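Local structure of inosine-uridine nucleoside N-ribohydrolase (Xanthomonas oryzae pv. oryzae, 4KL0) at residues L32-N37 and V44-A49; P36-D41 and R196-A201; T176-I181 and N315-L320; K226-K231 and A353-P358. The protein binds calcium and probably hydrolyses N-glycosidic bonds, as a member of the inosine-uridine nucleoside hydrolase family, although its substrate is not established. One frame throughout, in Å; residues are numbered along the deposited sequence.

Contact 1: L32-N37 and V44-A49; sequences LFTDPN and VTYTIA. With CA (calcium ion), chain B.
Tyr-46 reaches from helix 41-54 to Leu-32, Thr-34 and Pro-36, and it has the most surface buried in this contact. Its CG stands anti to the carbonyl carbon (chi1 -56°), which carries the ring from the helix flank toward the end of strand 28-34. Leu-32 supplies one branch: CD2 approaches the ring obliquely, 3.7 Å from Tyr-46 CE1. Pro-36 crosses the tyrosine at about a right angle and crowds its phenol end, with Pro-36 CG 3.2 Å from Tyr-46 OH. Helix 70-86 adds Phe-84, Ala-80 and Val-83 around the same ring.

The polar link is a hydrogen bond of 2.7 Å donated by Tyr-46 OH to Thr-34 OG1, which lies at the ring edge, near its plane. Thr-34 OG1 also bonds to Asp-42, a calcium ligand. One residue on, Asp-35 OD1 binds the calcium ion at 2.5 Å, joined there by Asp-42, Ile-151 and Asp-318.

Strand, loop and helix here form the first half of a beta-alpha-beta unit. Thr-34 is a second-shell residue behind Asp-42, and the Tyr-46 phenol, its proton spent on Thr-34, orients that hydroxyl from a third layer; this probably steadies the Asp-42 carboxylate.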
loop_
_atom_site.group_PDB
_atom_site.type_symbol
_atom_site.label_atom_id
_atom_site.label_comp_id
_atom_site.label_asym_id
_atom_site.label_seq_id
_atom_site.Cartn_x
_atom_site.Cartn_y
_atom_site.Cartn_z
ATOM N N LEU A 32 7.049 -0.338 -6.941
ATOM C CA LEU A 32 6.133 0.116 -5.875
ATOM C C LEU A 32 6.332 1.608 -5.626
ATOM O O LEU A 32 7.460 2.110 -5.513
ATOM C CB LEU A 32 6.417 -0.714 -4.621
ATOM C CG LEU A 32 5.566 -0.475 -3.399
ATOM C CD1 LEU A 32 4.097 -0.854 -3.710
ATOM C CD2 LEU A 32 6.036 -1.344 -2.173
ATOM N N PHE A 33 5.205 2.328 -5.495
ATOM C CA PHE A 33 5.189 3.767 -5.230
ATOM C C PHE A 33 4.456 3.967 -3.910
ATOM O O PHE A 33 3.324 3.506 -3.768
ATOM C CB PHE A 33 4.434 4.478 -6.374
ATOM C CG PHE A 33 5.045 4.222 -7.711
ATOM C CD1 PHE A 33 5.928 5.152 -8.269
ATOM C CD2 PHE A 33 4.718 3.071 -8.405
ATOM C CE1 PHE A 33 6.541 4.855 -9.536
ATOM C CE2 PHE A 33 5.326 2.784 -9.657
ATOM C CZ PHE A 33 6.224 3.738 -10.198
ATOM N N THR A 34 5.125 4.535 -2.899
ATOM C CA THR A 34 4.679 4.361 -1.500
ATOM C C THR A 34 5.068 5.536 -0.604
ATOM O O THR A 34 5.926 6.347 -0.973
ATOM C CB THR A 34 5.322 3.083 -0.986
ATOM O OG1 THR A 34 4.986 2.825 0.384
ATOM C CG2 THR A 34 6.828 3.141 -1.097
ATOM N N ASP A 35 4.349 5.713 0.513
ATOM C CA ASP A 35 4.526 6.879 1.407
ATOM C C ASP A 35 4.483 6.401 2.858
ATOM O O ASP A 35 3.576 6.735 3.599
ATOM C CB ASP A 35 3.448 7.957 1.151
ATOM C CG ASP A 35 2.001 7.411 1.241
ATOM O OD1 ASP A 35 1.816 6.187 1.475
ATOM O OD2 ASP A 35 1.054 8.256 1.141
ATOM N N PRO A 36 5.499 5.650 3.259
ATOM C CA PRO A 36 5.403 4.971 4.582
ATOM C C PRO A 36 5.575 5.917 5.790
ATOM O O PRO A 36 6.105 7.061 5.714
ATOM C CB PRO A 36 6.579 3.986 4.542
ATOM C CG PRO A 36 7.633 4.686 3.645
ATOM C CD PRO A 36 6.733 5.286 2.531
ATOM N N ASN A 37 5.130 5.376 6.917
ATOM C CA ASN A 37 5.295 6.009 8.249
ATOM C C ASN A 37 4.421 7.232 8.508
ATOM O O ASN A 37 4.753 8.059 9.355
ATOM C CB ASN A 37 6.754 6.268 8.572
ATOM C CG ASN A 37 6.997 6.291 10.069
ATOM O OD1 ASN A 37 6.452 5.438 10.788
ATOM N ND2 ASN A 37 7.797 7.268 10.558
ATOM N N VAL A 44 2.938 -2.635 6.427
ATOM C CA VAL A 44 2.295 -3.944 6.345
ATOM C C VAL A 44 2.437 -4.496 4.922
ATOM O O VAL A 44 2.711 -5.708 4.737
ATOM C CB VAL A 44 0.784 -3.882 6.732
ATOM C CG1 VAL A 44 0.203 -5.332 6.672
ATOM C CG2 VAL A 44 0.657 -3.298 8.169
ATOM N N THR A 45 2.336 -3.609 3.917
ATOM C CA THR A 45 2.472 -4.072 2.534
ATOM C C THR A 45 3.889 -4.596 2.282
ATOM O O THR A 45 4.062 -5.619 1.593
ATOM C CB THR A 45 2.174 -2.912 1.551
ATOM O OG1 THR A 45 0.925 -2.340 1.899
ATOM C CG2 THR A 45 2.130 -3.416 0.109
ATOM N N TYR A 46 4.926 -3.918 2.802
ATOM C CA TYR A 46 6.296 -4.376 2.590
ATOM C C TYR A 46 6.441 -5.760 3.237
ATOM O O TYR A 46 7.123 -6.666 2.697
ATOM C CB TYR A 46 7.326 -3.448 3.258
ATOM C CG TYR A 46 7.278 -1.993 2.861
ATOM C CD1 TYR A 46 6.627 -1.576 1.699
ATOM C CD2 TYR A 46 7.865 -1.035 3.640
ATOM C CE1 TYR A 46 6.543 -0.217 1.361
ATOM C CE2 TYR A 46 7.824 0.295 3.311
ATOM C CZ TYR A 46 7.163 0.716 2.175
ATOM O OH TYR A 46 7.103 2.059 1.933
ATOM N N THR A 47 5.807 -5.912 4.423
ATOM C CA THR A 47 5.886 -7.185 5.179
ATOM C C THR A 47 5.229 -8.350 4.422
ATOM O O THR A 47 5.863 -9.389 4.223
ATOM C CB THR A 47 5.276 -7.031 6.554
ATOM O OG1 THR A 47 5.977 -5.987 7.234
ATOM C CG2 THR A 47 5.429 -8.299 7.398
ATOM N N ILE A 48 3.985 -8.170 3.968
ATOM C CA ILE A 48 3.449 -9.236 3.126
ATOM C C ILE A 48 4.174 -9.439 1.810
ATOM O O ILE A 48 4.213 -10.566 1.331
ATOM C CB ILE A 48 1.968 -9.167 2.881
ATOM C CG1 ILE A 48 1.578 -7.987 2.013
ATOM C CG2 ILE A 48 1.187 -9.094 4.248
ATOM C CD1 ILE A 48 0.163 -8.115 1.437
ATOM N N ALA A 49 4.761 -8.385 1.229
ATOM C CA ALA A 49 5.567 -8.550 0.014
ATOM C C ALA A 49 6.765 -9.448 0.283
ATOM O O ALA A 49 7.163 -10.194 -0.613
ATOM C CB ALA A 49 6.031 -7.222 -0.554
HETATM CA CA CA B . 0.043 4.444 1.525
HETATM O O HOH W 1 -1.045 6.791 1.303
HETATM O O HOH W 2 -2.531 4.312 0.733
HETATM O O HOH W 3 -1.383 4.647 3.552
#

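Contact 2: P36-D41 and R196-A201; sequences PNKDPD and RAYNNA
The ring of Tyr-198 receives the ammonium group of Lys-38 on a slanting approach, neither squarely over a face nor in the ring plane. Lys-38 NZ lies 4.0 Å from the centroid of the Tyr-198 ring and 33° off its normal, an off-centre cation-pi contact. The closest ring atom is Tyr-198 CE2, 3.5 Å from Lys-38 NZ. At the ring edge, in plane, stands Asn-199 OD1, while the phenol OH bonds to Glu-109. The other flat group, the Asp-39 carboxylate, is met from above its plane: Lys-38 NZ forms a salt bridge of 2.8 Å with Asp-39 OD2, 44° out of that plane. Asp-39 OD1 accepts from Asp-41 N in a capping bond at the start of helix 41-54.

A bend in the lysine chain at chi2 (82°), followed by an extended end, brings NZ between Asp-39 and the tyrosine. There it also donates to water 1, at 3.0 Å from Lys-38 NZ. That water, a calcium ligand, donates in turn to Asn-199 OD1 over 2.7 Å and to Asp-35 OD2.

The carboxylate and the ring would favour the ammonium form of Lys-38 and probably offset the repulsion of the nearby calcium ion. Water 1, giving two hydrogen bonds while it accepts from the lysine and binds calcium, is closely fixed in orientation, and through it the loop 36-41 and the start of helix 198-202 meet at the metal's first shell.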
loop_
_atom_site.group_PDB
_atom_site.type_symbol
_atom_site.label_atom_id
_atom_site.label_comp_id
_atom_site.label_asym_id
_atom_site.label_seq_id
_atom_site.Cartn_x
_atom_site.Cartn_y
_atom_site.Cartn_z
ATOM N N PRO A 36 5.499 5.650 3.259
ATOM C CA PRO A 36 5.403 4.971 4.582
ATOM C C PRO A 36 5.575 5.917 5.790
ATOM O O PRO A 36 6.105 7.061 5.714
ATOM C CB PRO A 36 6.579 3.986 4.542
ATOM C CG PRO A 36 7.633 4.686 3.645
ATOM C CD PRO A 36 6.733 5.286 2.531
ATOM N N ASN A 37 5.130 5.376 6.917
ATOM C CA ASN A 37 5.295 6.009 8.249
ATOM C C ASN A 37 4.421 7.232 8.508
ATOM O O ASN A 37 4.753 8.059 9.355
ATOM C CB ASN A 37 6.754 6.268 8.572
ATOM C CG ASN A 37 6.997 6.291 10.069
ATOM O OD1 ASN A 37 6.452 5.438 10.788
ATOM N ND2 ASN A 37 7.797 7.268 10.558
ATOM N N LYS A 38 3.308 7.366 7.796
ATOM C CA LYS A 38 2.254 8.247 8.322
ATOM C C LYS A 38 1.078 7.419 8.836
ATOM O O LYS A 38 0.171 7.932 9.511
ATOM C CB LYS A 38 1.816 9.344 7.324
ATOM C CG LYS A 38 1.495 8.946 5.889
ATOM C CD LYS A 38 0.065 8.388 5.725
ATOM C CE LYS A 38 -0.268 8.141 4.204
ATOM N NZ LYS A 38 -1.649 7.547 4.112
ATOM N N ASP A 39 1.132 6.121 8.572
ATOM C CA ASP A 39 0.150 5.155 9.098
ATOM C C ASP A 39 0.799 3.765 8.965
ATOM O O ASP A 39 1.914 3.673 8.474
ATOM C CB ASP A 39 -1.192 5.281 8.374
ATOM C CG ASP A 39 -1.125 5.023 6.857
ATOM O OD1 ASP A 39 -0.262 4.261 6.366
ATOM O OD2 ASP A 39 -2.007 5.624 6.161
ATOM N N PRO A 40 0.142 2.667 9.387
ATOM C CA PRO A 40 0.814 1.372 9.252
ATOM C C PRO A 40 0.819 0.746 7.886
ATOM O O PRO A 40 1.612 -0.175 7.654
ATOM C CB PRO A 40 -0.022 0.427 10.164
ATOM C CG PRO A 40 -1.001 1.341 10.928
ATOM C CD PRO A 40 -1.151 2.582 10.099
ATOM N N ASP A 41 -0.034 1.225 6.990
ATOM C CA ASP A 41 -0.412 0.473 5.774
ATOM C C ASP A 41 0.746 0.097 4.875
ATOM O O ASP A 41 0.824 -1.038 4.398
ATOM C CB ASP A 41 -1.289 1.354 4.938
ATOM C CG ASP A 41 -2.676 1.280 5.344
ATOM O OD1 ASP A 41 -3.028 1.889 6.407
ATOM O OD2 ASP A 41 -3.426 0.650 4.561
ATOM N N ARG A 196 -11.385 13.250 -4.003
ATOM C CA ARG A 196 -11.556 13.014 -2.570
ATOM C C ARG A 196 -10.706 11.875 -2.046
ATOM O O ARG A 196 -10.529 11.741 -0.849
ATOM C CB ARG A 196 -13.043 12.770 -2.219
ATOM C CG ARG A 196 -13.900 13.969 -2.615
ATOM C CD ARG A 196 -15.394 13.568 -2.610
ATOM N NE ARG A 196 -15.652 12.601 -3.676
ATOM C CZ ARG A 196 -16.853 12.027 -3.871
ATOM N NH1 ARG A 196 -17.902 12.334 -3.089
ATOM N NH2 ARG A 196 -16.990 11.120 -4.828
ATOM N N ALA A 197 -10.210 11.013 -2.935
ATOM C CA ALA A 197 -9.525 9.818 -2.446
ATOM C C ALA A 197 -8.106 10.233 -2.067
ATOM O O ALA A 197 -7.460 10.919 -2.844
ATOM C CB ALA A 197 -9.451 8.716 -3.552
ATOM N N TYR A 198 -7.637 9.764 -0.913
ATOM C CA TYR A 198 -6.401 10.288 -0.304
ATOM C C TYR A 198 -5.209 10.273 -1.268
ATOM O O TYR A 198 -4.508 11.299 -1.453
ATOM C CB TYR A 198 -6.063 9.471 0.977
ATOM C CG TYR A 198 -4.829 10.008 1.710
ATOM C CD1 TYR A 198 -4.961 10.881 2.790
ATOM C CD2 TYR A 198 -3.559 9.629 1.319
ATOM C CE1 TYR A 198 -3.833 11.392 3.463
ATOM C CE2 TYR A 198 -2.426 10.127 1.944
ATOM C CZ TYR A 198 -2.573 11.014 3.026
ATOM O OH TYR A 198 -1.425 11.506 3.646
ATOM N N ASN A 199 -4.959 9.121 -1.877
ATOM C CA ASN A 199 -3.777 9.024 -2.742
ATOM C C ASN A 199 -3.900 9.890 -3.993
ATOM O O ASN A 199 -2.936 10.380 -4.537
ATOM C CB ASN A 199 -3.425 7.612 -3.125
ATOM C CG ASN A 199 -2.901 6.834 -1.913
ATOM O OD1 ASN A 199 -2.307 7.470 -0.989
ATOM N ND2 ASN A 199 -3.156 5.523 -1.856
ATOM N N ASN A 200 -5.112 10.025 -4.499
ATOM C CA ASN A 200 -5.209 10.905 -5.666
ATOM C C ASN A 200 -4.963 12.363 -5.273
ATOM O O ASN A 200 -4.296 13.093 -6.014
ATOM C CB ASN A 200 -6.611 10.848 -6.271
ATOM C CG ASN A 200 -6.988 9.499 -6.853
ATOM O OD1 ASN A 200 -6.166 8.714 -7.319
ATOM N ND2 ASN A 200 -8.301 9.256 -6.885
ATOM N N ALA A 201 -5.509 12.763 -4.104
ATOM C CA ALA A 201 -5.439 14.155 -3.582
ATOM C C ALA A 201 -4.034 14.596 -3.171
ATOM O O ALA A 201 -3.771 15.809 -3.149
ATOM C CB ALA A 201 -6.369 14.304 -2.435
HETATM O O HOH W 1 -1.045 6.791 1.303
#

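Contact 3: T176-I181 and N315-L320; sequences TIMGGI and NLYDPL. With CA (calcium ion), chain B.
Apolar packing brings Met-178, on strand 172-178, against the first turn of helix 317-325. Met-178 CG lies 3.8 Å from Tyr-317 CB, so it is the base of the tyrosine rather than its phenol end that is covered. Bends at chi2 and chi3 (116°) turn the thioether obliquely across the base of the tyrosine, leaving Met-178 CE 4.1 Å from Tyr-317 CD1.

The sulfur makes a Met-aromatic contact: Met-178 SD is 5.3 Å from the centroid of the Tyr-317 ring and 47° off its normal. The phenol oxygen is held separately, accepting from Asn-315 ND2 at 2.9 Å.

Polar and metal interactions centre on Asp-318, whose two oxygens have different tasks. Asp-318 OD2 binds the calcium ion at 2.4 Å. Asp-318 OD1 accepts from metal-bound water 2 over 2.5 Å, and its nearest neighbour across the contact is Met-178 CG, at 3.4 Å. The backbone N of Asp-318 donates to Asp-41.

A calcium ion held at the C-terminal ends of parallel strands by an aspartate after a strand (Asp-35), aspartates in the first turns of helices (Asp-42, Asp-318) and the Ile-151 carbonyl is characteristic of the nucleoside hydrolase fold, with its Rossmann-like core; here the strand and the helix start border that site.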
loop_
_atom_site.group_PDB
_atom_site.type_symbol
_atom_site.label_atom_id
_atom_site.label_comp_id
_atom_site.label_asym_id
_atom_site.label_seq_id
_atom_site.Cartn_x
_atom_site.Cartn_y
_atom_site.Cartn_z
ATOM N N THR A 176 -1.955 -1.085 -10.615
ATOM C CA THR A 176 -2.987 -1.329 -9.609
ATOM C C THR A 176 -2.820 -0.248 -8.563
ATOM O O THR A 176 -1.698 0.013 -8.114
ATOM C CB THR A 176 -2.781 -2.708 -8.891
ATOM O OG1 THR A 176 -2.713 -3.743 -9.889
ATOM C CG2 THR A 176 -3.930 -3.072 -7.965
ATOM N N ILE A 177 -3.910 0.420 -8.223
ATOM C CA ILE A 177 -3.793 1.686 -7.470
ATOM C C ILE A 177 -4.774 1.656 -6.309
ATOM O O ILE A 177 -5.933 1.238 -6.478
ATOM C CB ILE A 177 -4.229 2.917 -8.360
ATOM C CG1 ILE A 177 -3.368 3.002 -9.613
ATOM C CG2 ILE A 177 -4.173 4.249 -7.542
ATOM C CD1 ILE A 177 -3.924 4.051 -10.657
ATOM N N MET A 178 -4.357 2.129 -5.137
ATOM C CA MET A 178 -5.253 2.310 -4.013
ATOM C C MET A 178 -5.772 3.732 -4.167
ATOM O O MET A 178 -5.067 4.715 -3.889
ATOM C CB MET A 178 -4.430 2.153 -2.699
ATOM C CG MET A 178 -5.256 1.970 -1.414
ATOM S SD MET A 178 -6.217 3.456 -0.830
ATOM C CE MET A 178 -7.882 2.743 -1.035
ATOM N N GLY A 179 -6.981 3.859 -4.689
ATOM C CA GLY A 179 -7.346 5.157 -5.233
ATOM C C GLY A 179 -8.860 5.275 -5.284
ATOM O O GLY A 179 -9.531 4.790 -4.406
ATOM N N GLY A 180 -9.350 5.943 -6.323
ATOM C CA GLY A 180 -10.800 6.008 -6.466
ATOM C C GLY A 180 -11.095 6.679 -7.793
ATOM O O GLY A 180 -10.310 7.472 -8.318
ATOM N N ILE A 181 -12.252 6.312 -8.343
ATOM C CA ILE A 181 -12.669 6.682 -9.664
ATOM C C ILE A 181 -13.702 7.800 -9.498
ATOM O O ILE A 181 -14.666 7.626 -8.730
ATOM C CB ILE A 181 -13.303 5.418 -10.333
ATOM C CG1 ILE A 181 -12.201 4.345 -10.614
ATOM C CG2 ILE A 181 -14.035 5.771 -11.628
ATOM C CD1 ILE A 181 -12.770 3.049 -11.199
ATOM N N ASN A 315 -8.539 -1.088 9.137
ATOM C CA ASN A 315 -8.416 -1.245 7.679
ATOM C C ASN A 315 -6.983 -1.440 7.148
ATOM O O ASN A 315 -6.041 -0.785 7.663
ATOM C CB ASN A 315 -9.047 -0.039 7.013
ATOM C CG ASN A 315 -10.517 0.066 7.325
ATOM O OD1 ASN A 315 -11.213 -0.957 7.478
ATOM N ND2 ASN A 315 -11.016 1.299 7.399
ATOM N N LEU A 316 -6.812 -2.356 6.192
ATOM C CA LEU A 316 -5.501 -2.561 5.507
ATOM C C LEU A 316 -5.601 -2.235 3.996
ATOM O O LEU A 316 -5.615 -3.117 3.120
ATOM C CB LEU A 316 -4.975 -4.008 5.702
ATOM C CG LEU A 316 -4.556 -4.330 7.136
ATOM C CD1 LEU A 316 -4.132 -5.830 7.339
ATOM C CD2 LEU A 316 -3.489 -3.298 7.623
ATOM N N TYR A 317 -5.598 -0.956 3.652
ATOM C CA TYR A 317 -5.883 -0.599 2.281
ATOM C C TYR A 317 -4.770 -1.005 1.348
ATOM O O TYR A 317 -4.988 -1.578 0.302
ATOM C CB TYR A 317 -6.023 0.934 2.150
ATOM C CG TYR A 317 -6.985 1.555 3.138
ATOM C CD1 TYR A 317 -8.344 1.560 2.887
ATOM C CD2 TYR A 317 -6.509 2.154 4.303
ATOM C CE1 TYR A 317 -9.239 2.141 3.796
ATOM C CE2 TYR A 317 -7.382 2.725 5.227
ATOM C CZ TYR A 317 -8.736 2.711 4.960
ATOM O OH TYR A 317 -9.613 3.301 5.869
ATOM N N ASP A 318 -3.553 -0.700 1.747
ATOM C CA ASP A 318 -2.453 -0.942 0.843
ATOM C C ASP A 318 -2.098 -2.438 0.676
ATOM O O ASP A 318 -1.770 -2.884 -0.447
ATOM C CB ASP A 318 -1.232 -0.131 1.292
ATOM C CG ASP A 318 -1.436 1.356 1.132
ATOM O OD1 ASP A 318 -2.404 1.798 0.484
ATOM O OD2 ASP A 318 -0.603 2.153 1.617
ATOM N N PRO A 319 -2.144 -3.228 1.751
ATOM C CA PRO A 319 -1.870 -4.653 1.551
ATOM C C PRO A 319 -2.899 -5.277 0.643
ATOM O O PRO A 319 -2.523 -6.109 -0.181
ATOM C CB PRO A 319 -2.056 -5.213 2.956
ATOM C CG PRO A 319 -1.569 -4.122 3.822
ATOM C CD PRO A 319 -2.114 -2.856 3.183
ATOM N N LEU A 320 -4.161 -4.885 0.761
ATOM C CA LEU A 320 -5.151 -5.435 -0.139
ATOM C C LEU A 320 -4.879 -5.036 -1.580
ATOM O O LEU A 320 -5.183 -5.790 -2.501
ATOM C CB LEU A 320 -6.553 -4.978 0.263
ATOM C CG LEU A 320 -7.028 -5.699 1.527
ATOM C CD1 LEU A 320 -8.278 -4.954 2.115
ATOM C CD2 LEU A 320 -7.417 -7.151 1.214
HETATM CA CA CA B . 0.043 4.444 1.525
HETATM O O HOH W 2 -2.531 4.312 0.733
HETATM O O HOH W 3 -1.383 4.647 3.552
HETATM O O HOH W 1 -1.045 6.791 1.303
#

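Contact 4: K226-K231 and A353-P358; sequences KEAAYK and AEVVRP
Lys-231 stretches along the loop 353-358, and its conformation sets most of the contact. CG leaves anti to the backbone N (chi1 -168°), and the chain stays extended through chi2 and chi3, running past Val-355 in the opposite sense to the valine side chain. Only the last torsion departs from the staggered form (chi4 -146°), turning the ammonium group onto the backbone. Lys-231 NZ donates to Val-355 O at 2.8 Å, with a C=O...N angle of 155° and the donor tilted somewhat from the carbonyl plane. A second carbonyl, that of His-352, also takes a bond from this nitrogen, so the ammonium group links the carbonyls of His-352 and Val-355.

The methylenes of the same lysine serve as an apolar surface. Lys-231 CG is 3.9 Å from Pro-358 CB, and Lys-231 CD is 4.2 Å from Val-355 CB. Pro-358 CB also lies 3.4 Å from Lys-231 O.

Val-355 divides its branches. CG1 is anti to the backbone N, which leaves CG2 beside that nitrogen and turned to the helix, where Val-355 CG2 packs 3.7 Å from Ala-228 CB and also touches Ala-228 O. Val-350 and Phe-334 border this small apolar patch.

The helix 226-231 and the loop 353-358 follow strands 221-224 and 347-350. The contact thus joins the segments that leave the C-terminal ends of two adjacent parallel strands of the alpha/beta sheet, with Arg-357 at the N-cap and Pro-358 opening the helix 358-372; it is structural packing, and the side chain of Ala-228 is about 11 Å from that of the calcium ligand Asp-318.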
loop_
_atom_site.group_PDB
_atom_site.type_symbol
_atom_site.label_atom_id
_atom_site.label_comp_id
_atom_site.label_asym_id
_atom_site.label_seq_id
_atom_site.Cartn_x
_atom_site.Cartn_y
_atom_site.Cartn_z
ATOM N N LYS A 226 -11.430 2.441 -0.855
ATOM C CA LYS A 226 -11.465 2.241 0.590
ATOM C C LYS A 226 -12.585 1.262 1.042
ATOM O O LYS A 226 -12.426 0.576 2.038
ATOM C CB LYS A 226 -11.594 3.611 1.303
ATOM C CG LYS A 226 -12.886 4.337 0.938
ATOM C CD LYS A 226 -12.868 5.793 1.382
ATOM C CE LYS A 226 -14.251 6.443 1.128
ATOM N NZ LYS A 226 -14.444 7.613 2.057
ATOM N N GLU A 227 -13.698 1.197 0.284
ATOM C CA GLU A 227 -14.788 0.263 0.620
ATOM C C GLU A 227 -14.391 -1.216 0.592
ATOM O O GLU A 227 -14.950 -2.055 1.350
ATOM C CB GLU A 227 -16.001 0.547 -0.285
ATOM C CG GLU A 227 -16.646 1.901 0.060
ATOM C CD GLU A 227 -15.990 3.077 -0.658
ATOM O OE1 GLU A 227 -15.156 2.851 -1.595
ATOM O OE2 GLU A 227 -16.318 4.239 -0.289
ATOM N N ALA A 228 -13.418 -1.541 -0.257
ATOM C CA ALA A 228 -12.877 -2.899 -0.345
ATOM C C ALA A 228 -12.188 -3.233 0.969
ATOM O O ALA A 228 -12.310 -4.339 1.485
ATOM C CB ALA A 228 -11.896 -2.995 -1.505
ATOM N N ALA A 229 -11.448 -2.274 1.538
ATOM C CA ALA A 229 -10.792 -2.558 2.820
ATOM C C ALA A 229 -11.737 -2.725 4.009
ATOM O O ALA A 229 -11.475 -3.542 4.920
ATOM C CB ALA A 229 -9.724 -1.495 3.154
ATOM N N TYR A 230 -12.831 -1.944 4.036
ATOM C CA TYR A 230 -13.763 -2.014 5.157
ATOM C C TYR A 230 -14.239 -3.452 5.310
ATOM O O TYR A 230 -14.349 -4.001 6.419
ATOM C CB TYR A 230 -14.980 -1.088 4.918
ATOM C CG TYR A 230 -14.656 0.386 4.766
ATOM C CD1 TYR A 230 -13.486 0.923 5.243
ATOM C CD2 TYR A 230 -15.557 1.259 4.147
ATOM C CE1 TYR A 230 -13.206 2.305 5.109
ATOM C CE2 TYR A 230 -15.279 2.620 3.991
ATOM C CZ TYR A 230 -14.113 3.134 4.475
ATOM O OH TYR A 230 -13.886 4.491 4.336
ATOM N N LYS A 231 -14.494 -4.078 4.176
ATOM C CA LYS A 231 -15.040 -5.413 4.229
ATOM C C LYS A 231 -14.059 -6.451 4.817
ATOM O O LYS A 231 -14.466 -7.431 5.462
ATOM C CB LYS A 231 -15.471 -5.796 2.834
ATOM C CG LYS A 231 -16.316 -7.063 2.792
ATOM C CD LYS A 231 -17.095 -7.097 1.502
ATOM C CE LYS A 231 -18.159 -8.169 1.536
ATOM N NZ LYS A 231 -18.295 -8.708 0.147
ATOM N N ALA A 353 -18.259 -4.940 -2.982
ATOM C CA ALA A 353 -18.953 -6.100 -3.601
ATOM C C ALA A 353 -17.953 -7.062 -4.246
ATOM O O ALA A 353 -18.160 -8.282 -4.352
ATOM C CB ALA A 353 -19.937 -5.609 -4.651
ATOM N N GLU A 354 -16.840 -6.489 -4.635
ATOM C CA GLU A 354 -15.808 -7.203 -5.370
ATOM C C GLU A 354 -14.850 -7.963 -4.452
ATOM O O GLU A 354 -14.072 -8.767 -4.940
ATOM C CB GLU A 354 -15.006 -6.212 -6.232
ATOM C CG GLU A 354 -15.761 -5.624 -7.425
ATOM C CD GLU A 354 -16.824 -4.577 -7.011
ATOM O OE1 GLU A 354 -16.689 -3.864 -5.974
ATOM O OE2 GLU A 354 -17.829 -4.479 -7.744
ATOM N N VAL A 355 -14.838 -7.675 -3.161
ATOM C CA VAL A 355 -14.131 -8.522 -2.214
ATOM C C VAL A 355 -15.048 -9.682 -1.848
ATOM O O VAL A 355 -15.868 -9.555 -0.962
ATOM C CB VAL A 355 -13.743 -7.754 -0.922
ATOM C CG1 VAL A 355 -12.917 -8.668 0.025
ATOM C CG2 VAL A 355 -12.932 -6.507 -1.309
ATOM N N VAL A 356 -14.888 -10.804 -2.545
ATOM C CA VAL A 356 -15.848 -11.912 -2.420
ATOM C C VAL A 356 -15.519 -12.900 -1.291
ATOM O O VAL A 356 -16.410 -13.630 -0.784
ATOM C CB VAL A 356 -16.067 -12.584 -3.775
ATOM C CG1 VAL A 356 -16.708 -11.580 -4.762
ATOM C CG2 VAL A 356 -14.754 -13.135 -4.316
ATOM N N ARG A 357 -14.262 -12.895 -0.854
ATOM C CA ARG A 357 -13.842 -13.734 0.262
ATOM C C ARG A 357 -13.140 -12.965 1.385
ATOM O O ARG A 357 -11.949 -13.176 1.626
ATOM C CB ARG A 357 -12.924 -14.895 -0.213
ATOM C CG ARG A 357 -13.449 -15.752 -1.397
ATOM C CD ARG A 357 -14.599 -16.676 -0.986
ATOM N NE ARG A 357 -15.085 -17.505 -2.100
ATOM C CZ ARG A 357 -16.362 -17.546 -2.511
ATOM N NH1 ARG A 357 -17.295 -16.803 -1.910
ATOM N NH2 ARG A 357 -16.716 -18.333 -3.529
ATOM N N PRO A 358 -13.882 -12.113 2.125
ATOM C CA PRO A 358 -13.218 -11.275 3.122
ATOM C C PRO A 358 -12.618 -12.009 4.307
ATOM O O PRO A 358 -11.599 -11.523 4.824
ATOM C CB PRO A 358 -14.326 -10.304 3.569
ATOM C CG PRO A 358 -15.570 -11.020 3.282
ATOM C CD PRO A 358 -15.346 -11.924 2.132
#

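How the contacts relate
Contacts 1, 2 and 3 surround one calcium ion. Contacts 1 and 3 each give it an aspartate ligand, and contact 2 reaches it through water 1, which belongs to all three. Their centres lie 9 to 12 Å apart, and they touch directly: Thr-45 of contact 1 packs on Asp-318 and Pro-319 of contact 3, while Asn-199 ND2 of contact 2 probably bonds to Met-178 O of contact 3 at 2.9 Å. Contact 4 stands outside this shell, its centre 20 Å from that of contact 1. It meets the site second-hand, since Ala-229 CB packs 3.4 Å from Tyr-317 CD1 of contact 3, backing the helix start that carries Asp-318.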